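Local coordinates for protein Sso-CP2 metallo-carboxypetidase (Sulfolobus solfataricus, PDB 4MMO) that probably acts as a zinc-dependent carboxypeptidase of the M20 family, removing residues from the C-terminal end of peptides, at residues I214-E228 / L324-G336. Numbering follows the deposited sequence.
Sequences IISTLVDMGGRVLIE and LLKKHLQKAGFNG. With SO4 (sulfate ion), chain F.
Leu218, Ile227 and Leu325 close the buried side of this contact: Leu325 CD1 lies 3.7 Å from both Leu218 CD2 and Ile227 CD1. Ile214 runs at about a right angle to Leu329, its CG2 3.5 Å from Leu329 CD2, while its CD1 meets Ala332 CB and Phe334 CB at the C-terminal end of helix 318-331. That end is a Schellman motif: Gly333 takes positive phi, Phe334 N bonds back to Leu329 O and Gly333 N to Gln330 O. Helices 207-218 and 318-331 lie on the antiparallel sheet of the M20 dimerisation domain, their segments crossing at 127°; Leu308 and Phe310 of strand 299-312 lie beneath the cluster, and helix 207-218 also meets the second subunit. Toward solvent, polar links take over. With CG anti to the backbone N (chi1 175°), His328 extends toward Thr217, and its NE2 donates nearly in the ring plane to Thr217 OG1 (3.1 Å), which itself donates to Ile214 O. Ile227 CG1 sits over one face, toward its rim. A water 2.7 Å from His328 ND1 also hydrogen-bonds Glu228 N. Replacing His328 by alanine is likely to deprive Thr217 OG1 and this water of a partner and open a gap beside Ile227. Another water bridges Glu228 O and Leu324 O.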
ATOM      1  N   ILE A 214       4.536  -9.152 -11.255  1.00 37.67           N
ATOM      2  CA  ILE A 214       3.449  -9.129 -12.230  1.00 35.16           C
ATOM      3  C   ILE A 214       3.250  -7.728 -12.801  1.00 44.79           C
ATOM      4  O   ILE A 214       3.278  -7.538 -14.018  1.00 43.85           O
ATOM      5  CB  ILE A 214       2.120  -9.614 -11.601  1.00 38.93           C
ATOM      6  CG1 ILE A 214       2.169 -11.121 -11.328  1.00 41.12           C
ATOM      7  CG2 ILE A 214       0.924  -9.273 -12.495  1.00 34.94           C
ATOM      8  CD1 ILE A 214       2.201 -12.000 -12.571  1.00 47.17           C
ATOM      9  N   ILE A 215       3.048  -6.747 -11.926  1.00 38.98           N
ATOM     10  CA  ILE A 215       2.787  -5.388 -12.386  1.00 44.75           C
ATOM     11  C   ILE A 215       4.007  -4.810 -13.104  1.00 43.37           C
ATOM     12  O   ILE A 215       3.871  -3.922 -13.942  1.00 37.53           O
ATOM     13  CB  ILE A 215       2.331  -4.453 -11.240  1.00 42.39           C
ATOM     14  CG1 ILE A 215       3.385  -4.384 -10.137  1.00 40.12           C
ATOM     15  CG2 ILE A 215       0.990  -4.924 -10.684  1.00 42.12           C
ATOM     16  CD1 ILE A 215       3.044  -3.422  -9.020  1.00 57.54           C
ATOM     17  N   SER A 216       5.192  -5.330 -12.791  1.00 32.26           N
ATOM     18  CA  SER A 216       6.411  -4.897 -13.468  1.00 38.16           C
ATOM     19  C   SER A 216       6.418  -5.292 -14.945  1.00 30.09           C
ATOM     20  O   SER A 216       7.074  -4.642 -15.754  1.00 44.79           O
ATOM     21  CB  SER A 216       7.650  -5.460 -12.772  1.00 43.11           C
ATOM     22  OG  SER A 216       7.837  -4.857 -11.504  1.00 45.09           O
ATOM     23  N   THR A 217       5.687  -6.348 -15.295  1.00 32.96           N
ATOM     24  CA  THR A 217       5.661  -6.827 -16.678  1.00 39.88           C
ATOM     25  C   THR A 217       4.738  -5.982 -17.549  1.00 40.61           C
ATOM     26  O   THR A 217       4.807  -6.041 -18.775  1.00 41.59           O
ATOM     27  CB  THR A 217       5.195  -8.303 -16.777  1.00 39.72           C
ATOM     28  OG1 THR A 217       3.840  -8.419 -16.319  1.00 33.30           O
ATOM     29  CG2 THR A 217       6.100  -9.225 -15.952  1.00 32.37           C
ATOM     30  N   LEU A 218       3.874  -5.201 -16.910  1.00 34.76           N
ATOM     31  CA  LEU A 218       2.857  -4.436 -17.624  1.00 40.84           C
ATOM     32  C   LEU A 218       3.430  -3.269 -18.433  1.00 35.46           C
ATOM     33  O   LEU A 218       2.908  -2.938 -19.497  1.00 45.70           O
ATOM     34  CB  LEU A 218       1.805  -3.919 -16.636  1.00 28.72           C
ATOM     35  CG  LEU A 218       0.980  -4.995 -15.919  1.00 31.65           C
ATOM     36  CD1 LEU A 218       0.078  -4.364 -14.875  1.00 40.54           C
ATOM     37  CD2 LEU A 218       0.157  -5.815 -16.909  1.00 34.80           C
ATOM     38  N   VAL A 219       4.498  -2.653 -17.932  1.00 34.64           N
ATOM     39  CA  VAL A 219       5.076  -1.465 -18.565  1.00 30.26           C
ATOM     40  C   VAL A 219       6.600  -1.522 -18.571  1.00 40.70           C
ATOM     41  O   VAL A 219       7.197  -2.197 -17.734  1.00 39.79           O
ATOM     42  CB  VAL A 219       4.653  -0.187 -17.817  1.00 31.91           C
ATOM     43  CG1 VAL A 219       3.144  -0.016 -17.864  1.00 34.83           C
ATOM     44  CG2 VAL A 219       5.141  -0.226 -16.367  1.00 33.92           C
ATOM     45  N   ASP A 220       7.228  -0.809 -19.505  1.00 35.58           N
ATOM     46  CA  ASP A 220       8.679  -0.639 -19.459  1.00 37.72           C
ATOM     47  C   ASP A 220       9.006   0.541 -18.543  1.00 40.47           C
ATOM     48  O   ASP A 220       8.110   1.089 -17.902  1.00 49.03           O
ATOM     49  CB  ASP A 220       9.290  -0.469 -20.859  1.00 38.11           C
ATOM     50  CG  ASP A 220       8.780   0.760 -21.598  1.00 49.42           C
ATOM     51  OD1 ASP A 220       8.139   1.638 -20.981  1.00 51.78           O
ATOM     52  OD2 ASP A 220       9.044   0.850 -22.816  1.00 51.58           O
ATOM     53  N   MET A 221      10.273   0.938 -18.476  1.00 46.18           N
ATOM     54  CA  MET A 221      10.674   1.956 -17.504  1.00 44.26           C
ATOM     55  C   MET A 221      10.175   3.343 -17.898  1.00 45.46           C
ATOM     56  O   MET A 221      10.069   4.236 -17.056  1.00 43.72           O
ATOM     57  CB  MET A 221      12.191   1.964 -17.308  1.00 49.85           C
ATOM     58  CG  MET A 221      12.990   2.613 -18.429  1.00 59.04           C
ATOM     59  SD  MET A 221      14.756   2.690 -18.048  1.00 79.99           S
ATOM     60  CE  MET A 221      14.768   3.792 -16.634  1.00 76.66           C
ATOM     61  N   GLY A 222       9.864   3.511 -19.179  1.00 41.91           N
ATOM     62  CA  GLY A 222       9.353   4.772 -19.687  1.00 37.56           C
ATOM     63  C   GLY A 222       7.844   4.895 -19.576  1.00 40.39           C
ATOM     64  O   GLY A 222       7.290   5.975 -19.786  1.00 42.17           O
ATOM     65  N   GLY A 223       7.177   3.791 -19.249  1.00 39.77           N
ATOM     66  CA  GLY A 223       5.736   3.795 -19.056  1.00 34.22           C
ATOM     67  C   GLY A 223       4.951   3.246 -20.237  1.00 40.87           C
ATOM     68  O   GLY A 223       3.727   3.123 -20.167  1.00 42.74           O
ATOM     69  N   ARG A 224       5.641   2.923 -21.327  1.00 38.08           N
ATOM     70  CA  ARG A 224       4.988   2.290 -22.465  1.00 42.67           C
ATOM     71  C   ARG A 224       4.418   0.943 -22.031  1.00 44.89           C
ATOM     72  O   ARG A 224       5.089   0.169 -21.350  1.00 42.98           O
ATOM     73  CB  ARG A 224       5.971   2.111 -23.621  1.00 39.14           C
ATOM     74  CG  ARG A 224       5.528   1.100 -24.665  1.00 56.79           C
ATOM     75  CD  ARG A 224       6.274   1.287 -25.974  1.00 65.97           C
ATOM     76  NE  ARG A 224       5.423   1.896 -26.996  1.00 89.05           N
ATOM     77  CZ  ARG A 224       4.700   1.219 -27.886  1.00 81.79           C
ATOM     78  NH1 ARG A 224       4.714  -0.109 -27.905  1.00 74.61           N
ATOM     79  NH2 ARG A 224       3.958   1.876 -28.769  1.00 64.90           N
ATOM     80  N   VAL A 225       3.175   0.675 -22.422  1.00 36.78           N
ATOM     81  CA  VAL A 225       2.467  -0.527 -21.985  1.00 34.46           C
ATOM     82  C   VAL A 225       2.916  -1.735 -22.797  1.00 36.90           C
ATOM     83  O   VAL A 225       2.949  -1.692 -24.022  1.00 48.16           O
ATOM     84  CB  VAL A 225       0.940  -0.343 -22.112  1.00 30.12           C
ATOM     85  CG1 VAL A 225       0.200  -1.594 -21.662  1.00 42.69           C
ATOM     86  CG2 VAL A 225       0.488   0.869 -21.302  1.00 25.04           C
ATOM     87  N   LEU A 226       3.257  -2.815 -22.099  1.00 39.15           N
ATOM     88  CA  LEU A 226       3.830  -3.997 -22.737  1.00 40.76           C
ATOM     89  C   LEU A 226       2.796  -5.096 -22.993  1.00 40.55           C
ATOM     90  O   LEU A 226       3.131  -6.156 -23.522  1.00 46.59           O
ATOM     91  CB  LEU A 226       4.971  -4.555 -21.874  1.00 41.89           C
ATOM     92  CG  LEU A 226       6.163  -3.628 -21.617  1.00 48.94           C
ATOM     93  CD1 LEU A 226       7.206  -4.333 -20.768  1.00 40.48           C
ATOM     94  CD2 LEU A 226       6.782  -3.145 -22.919  1.00 37.84           C
ATOM     95  N   ILE A 227       1.546  -4.851 -22.612  1.00 42.36           N
ATOM     96  CA  ILE A 227       0.470  -5.792 -22.901  1.00 43.30           C
ATOM     97  C   ILE A 227       0.339  -5.957 -24.411  1.00 46.61           C
ATOM     98  O   ILE A 227       0.160  -4.980 -25.137  1.00 43.29           O
ATOM     99  CB  ILE A 227      -0.874  -5.322 -22.311  1.00 40.70           C
ATOM    100  CG1 ILE A 227      -0.771  -5.217 -20.789  1.00 35.87           C
ATOM    101  CG2 ILE A 227      -2.001  -6.289 -22.688  1.00 35.14           C
ATOM    102  CD1 ILE A 227      -1.961  -4.539 -20.134  1.00 40.81           C
ATOM    103  N   GLU A 228       0.442  -7.197 -24.876  1.00 46.81           N
ATOM    104  CA  GLU A 228       0.381  -7.487 -26.305  1.00 44.66           C
ATOM    105  C   GLU A 228      -0.958  -7.050 -26.892  1.00 44.32           C
ATOM    106  O   GLU A 228      -2.016  -7.424 -26.390  1.00 35.30           O
ATOM    107  CB  GLU A 228       0.603  -8.981 -26.553  1.00 54.32           C
ATOM    108  CG  GLU A 228       0.648  -9.370 -28.028  1.00 64.52           C
ATOM    109  CD  GLU A 228       0.839 -10.862 -28.236  1.00 77.93           C
ATOM    110  OE1 GLU A 228       1.416 -11.522 -27.345  1.00 96.10           O
ATOM    111  OE2 GLU A 228       0.407 -11.378 -29.287  1.00 78.42           O
ATOM    112  N   LEU A 324      -7.193  -8.435 -23.265  1.00 37.42           N
ATOM    113  CA  LEU A 324      -5.766  -8.432 -23.573  1.00 35.40           C
ATOM    114  C   LEU A 324      -4.947  -8.503 -22.288  1.00 41.81           C
ATOM    115  O   LEU A 324      -3.953  -9.224 -22.209  1.00 36.80           O
ATOM    116  CB  LEU A 324      -5.385  -7.177 -24.359  1.00 34.59           C
ATOM    117  CG  LEU A 324      -5.962  -7.033 -25.769  1.00 38.91           C
ATOM    118  CD1 LEU A 324      -5.459  -5.749 -26.405  1.00 38.69           C
ATOM    119  CD2 LEU A 324      -5.609  -8.228 -26.643  1.00 36.41           C
ATOM    120  N   LEU A 325      -5.373  -7.747 -21.281  1.00 27.67           N
ATOM    121  CA  LEU A 325      -4.723  -7.781 -19.984  1.00 35.65           C
ATOM    122  C   LEU A 325      -4.770  -9.190 -19.417  1.00 39.73           C
ATOM    123  O   LEU A 325      -3.778  -9.691 -18.892  1.00 43.79           O
ATOM    124  CB  LEU A 325      -5.404  -6.817 -19.015  1.00 35.02           C
ATOM    125  CG  LEU A 325      -4.931  -6.915 -17.562  1.00 38.52           C
ATOM    126  CD1 LEU A 325      -3.447  -6.585 -17.462  1.00 34.92           C
ATOM    127  CD2 LEU A 325      -5.753  -6.006 -16.664  1.00 38.07           C
ATOM    128  N   LYS A 326      -5.929  -9.830 -19.522  1.00 40.75           N
ATOM    129  CA  LYS A 326      -6.098 -11.154 -18.942  1.00 48.83           C
ATOM    130  C   LYS A 326      -5.225 -12.187 -19.647  1.00 45.90           C
ATOM    131  O   LYS A 326      -4.591 -13.004 -18.992  1.00 42.63           O
ATOM    132  CB  LYS A 326      -7.571 -11.560 -18.943  1.00 41.57           C
ATOM    133  CG  LYS A 326      -8.350 -10.912 -17.806  1.00 48.28           C
ATOM    134  CD  LYS A 326      -9.839 -10.848 -18.084  1.00 66.88           C
ATOM    135  CE  LYS A 326     -10.514 -12.185 -17.863  1.00 73.54           C
ATOM    136  NZ  LYS A 326     -11.970 -12.122 -18.167  1.00 67.77           N
ATOM    137  N   LYS A 327      -5.171 -12.138 -20.974  1.00 46.00           N
ATOM    138  CA  LYS A 327      -4.282 -13.029 -21.713  1.00 31.05           C
ATOM    139  C   LYS A 327      -2.842 -12.823 -21.251  1.00 49.26           C
ATOM    140  O   LYS A 327      -2.094 -13.782 -21.065  1.00 49.18           O
ATOM    141  CB  LYS A 327      -4.396 -12.794 -23.219  1.00 50.28           C
ATOM    142  CG  LYS A 327      -5.532 -13.565 -23.877  1.00 67.07           C
ATOM    143  CD  LYS A 327      -5.671 -13.207 -25.350  1.00 85.86           C
ATOM    144  CE  LYS A 327      -6.727 -14.061 -26.039  1.00 99.94           C
ATOM    145  NZ  LYS A 327      -8.114 -13.703 -25.624  1.00101.66           N
ATOM    146  N   HIS A 328      -2.468 -11.566 -21.047  1.00 43.02           N
ATOM    147  CA  HIS A 328      -1.128 -11.227 -20.594  1.00 47.80           C
ATOM    148  C   HIS A 328      -0.834 -11.794 -19.203  1.00 52.33           C
ATOM    149  O   HIS A 328       0.230 -12.365 -18.968  1.00 53.51           O
ATOM    150  CB  HIS A 328      -0.955  -9.710 -20.581  1.00 40.07           C
ATOM    151  CG  HIS A 328       0.357  -9.258 -20.019  1.00 40.97           C
ATOM    152  ND1 HIS A 328       1.467  -9.042 -20.805  1.00 53.68           N
ATOM    153  CD2 HIS A 328       0.734  -8.983 -18.748  1.00 39.00           C
ATOM    154  CE1 HIS A 328       2.473  -8.653 -20.042  1.00 47.77           C
ATOM    155  NE2 HIS A 328       2.056  -8.609 -18.791  1.00 45.75           N
ATOM    156  N   LEU A 329      -1.777 -11.632 -18.282  1.00 43.47           N
ATOM    157  CA  LEU A 329      -1.603 -12.127 -16.922  1.00 51.65           C
ATOM    158  C   LEU A 329      -1.463 -13.652 -16.872  1.00 51.68           C
ATOM    159  O   LEU A 329      -0.762 -14.182 -16.011  1.00 57.16           O
ATOM    160  CB  LEU A 329      -2.760 -11.668 -16.034  1.00 42.96           C
ATOM    161  CG  LEU A 329      -2.808 -10.162 -15.749  1.00 38.64           C
ATOM    162  CD1 LEU A 329      -4.072  -9.809 -14.983  1.00 40.52           C
ATOM    163  CD2 LEU A 329      -1.578  -9.697 -14.974  1.00 45.86           C
ATOM    164  N   GLN A 330      -2.125 -14.352 -17.791  1.00 53.16           N
ATOM    165  CA  GLN A 330      -1.965 -15.800 -17.914  1.00 49.92           C
ATOM    166  C   GLN A 330      -0.501 -16.141 -18.169  1.00 59.97           C
ATOM    167  O   GLN A 330       0.095 -16.945 -17.453  1.00 69.37           O
ATOM    168  CB  GLN A 330      -2.813 -16.348 -19.064  1.00 64.58           C
ATOM    169  CG  GLN A 330      -4.315 -16.255 -18.861  1.00 88.30           C
ATOM    170  CD  GLN A 330      -5.088 -16.474 -20.156  1.00105.65           C
ATOM    171  OE1 GLN A 330      -4.596 -17.119 -21.083  1.00104.52           O
ATOM    172  NE2 GLN A 330      -6.299 -15.928 -20.226  1.00 98.70           N
ATOM    173  N   LYS A 331       0.068 -15.517 -19.196  1.00 59.56           N
ATOM    174  CA  LYS A 331       1.459 -15.750 -19.577  1.00 61.48           C
ATOM    175  C   LYS A 331       2.429 -15.400 -18.451  1.00 61.53           C
ATOM    176  O   LYS A 331       3.461 -16.049 -18.287  1.00 71.68           O
ATOM    177  CB  LYS A 331       1.806 -14.930 -20.820  1.00 56.96           C
ATOM    178  CG  LYS A 331       1.109 -15.399 -22.082  1.00 63.27           C
ATOM    179  CD  LYS A 331       1.347 -14.434 -23.236  1.00 75.94           C
ATOM    180  CE  LYS A 331       0.669 -14.906 -24.511  1.00 76.21           C
ATOM    181  NZ  LYS A 331      -0.783 -15.179 -24.304  1.00 86.51           N
ATOM    182  N   ALA A 332       2.093 -14.374 -17.677  1.00 54.37           N
ATOM    183  CA  ALA A 332       2.961 -13.917 -16.600  1.00 51.33           C
ATOM    184  C   ALA A 332       2.820 -14.801 -15.364  1.00 60.46           C
ATOM    185  O   ALA A 332       3.448 -14.546 -14.336  1.00 60.85           O
ATOM    186  CB  ALA A 332       2.654 -12.468 -16.256  1.00 42.19           C
ATOM    187  N   GLY A 333       1.991 -15.836 -15.468  1.00 55.43           N
ATOM    188  CA  GLY A 333       1.816 -16.787 -14.387  1.00 60.29           C
ATOM    189  C   GLY A 333       1.013 -16.227 -13.231  1.00 73.35           C
ATOM    190  O   GLY A 333       1.228 -16.606 -12.077  1.00 73.48           O
ATOM    191  N   PHE A 334       0.088 -15.323 -13.536  1.00 64.40           N
ATOM    192  CA  PHE A 334      -0.754 -14.728 -12.506  1.00 60.56           C
ATOM    193  C   PHE A 334      -1.671 -15.792 -11.910  1.00 51.19           C
ATOM    194  O   PHE A 334      -2.347 -16.520 -12.633  1.00 54.73           O
ATOM    195  CB  PHE A 334      -1.570 -13.564 -13.074  1.00 44.32           C
ATOM    196  CG  PHE A 334      -2.480 -12.914 -12.068  1.00 44.40           C
ATOM    197  CD1 PHE A 334      -1.964 -12.122 -11.054  1.00 43.15           C
ATOM    198  CD2 PHE A 334      -3.850 -13.090 -12.139  1.00 40.70           C
ATOM    199  CE1 PHE A 334      -2.800 -11.523 -10.128  1.00 41.05           C
ATOM    200  CE2 PHE A 334      -4.692 -12.493 -11.215  1.00 40.85           C
ATOM    201  CZ  PHE A 334      -4.166 -11.709 -10.211  1.00 40.29           C
ATOM    202  N   ASN A 335      -1.675 -15.878 -10.585  1.00 58.54           N
ATOM    203  CA  ASN A 335      -2.432 -16.896  -9.874  1.00 61.75           C
ATOM    204  C   ASN A 335      -3.273 -16.258  -8.783  1.00 63.60           C
ATOM    205  O   ASN A 335      -2.957 -16.357  -7.596  1.00 62.99           O
ATOM    206  CB  ASN A 335      -1.481 -17.929  -9.267  1.00 61.12           C
ATOM    207  CG  ASN A 335      -2.211 -19.039  -8.535  1.00 72.02           C
ATOM    208  OD1 ASN A 335      -3.391 -19.291  -8.782  1.00 79.58           O
ATOM    209  ND2 ASN A 335      -1.511 -19.709  -7.626  1.00 56.18           N
ATOM    210  N   GLY A 336      -4.346 -15.590  -9.189  1.00 49.60           N
ATOM    211  CA  GLY A 336      -5.209 -14.916  -8.241  1.00 43.36           C
ATOM    212  C   GLY A 336      -6.464 -14.360  -8.881  1.00 40.88           C
ATOM    213  O   GLY A 336      -6.829 -14.738  -9.989  1.00 56.14           O
TER
HETATM  214  S   SO4 F 504     -11.011 -15.434 -17.123  1.00 81.93           S
HETATM  215  O1  SO4 F 504     -10.191 -14.952 -16.014  1.00 91.32           O
HETATM  216  O2  SO4 F 504     -12.209 -14.603 -17.227  1.00 77.95           O
HETATM  217  O3  SO4 F 504     -10.237 -15.361 -18.363  1.00 58.33           O
HETATM  218  O4  SO4 F 504     -11.412 -16.817 -16.880  1.00 89.07           O
HETATM  219  O   HOH W   1       1.495  -9.495 -23.483  1.00 42.26           O
HETATM  220  O   HOH W   2      -2.574  -9.570 -24.236  1.00 48.12           O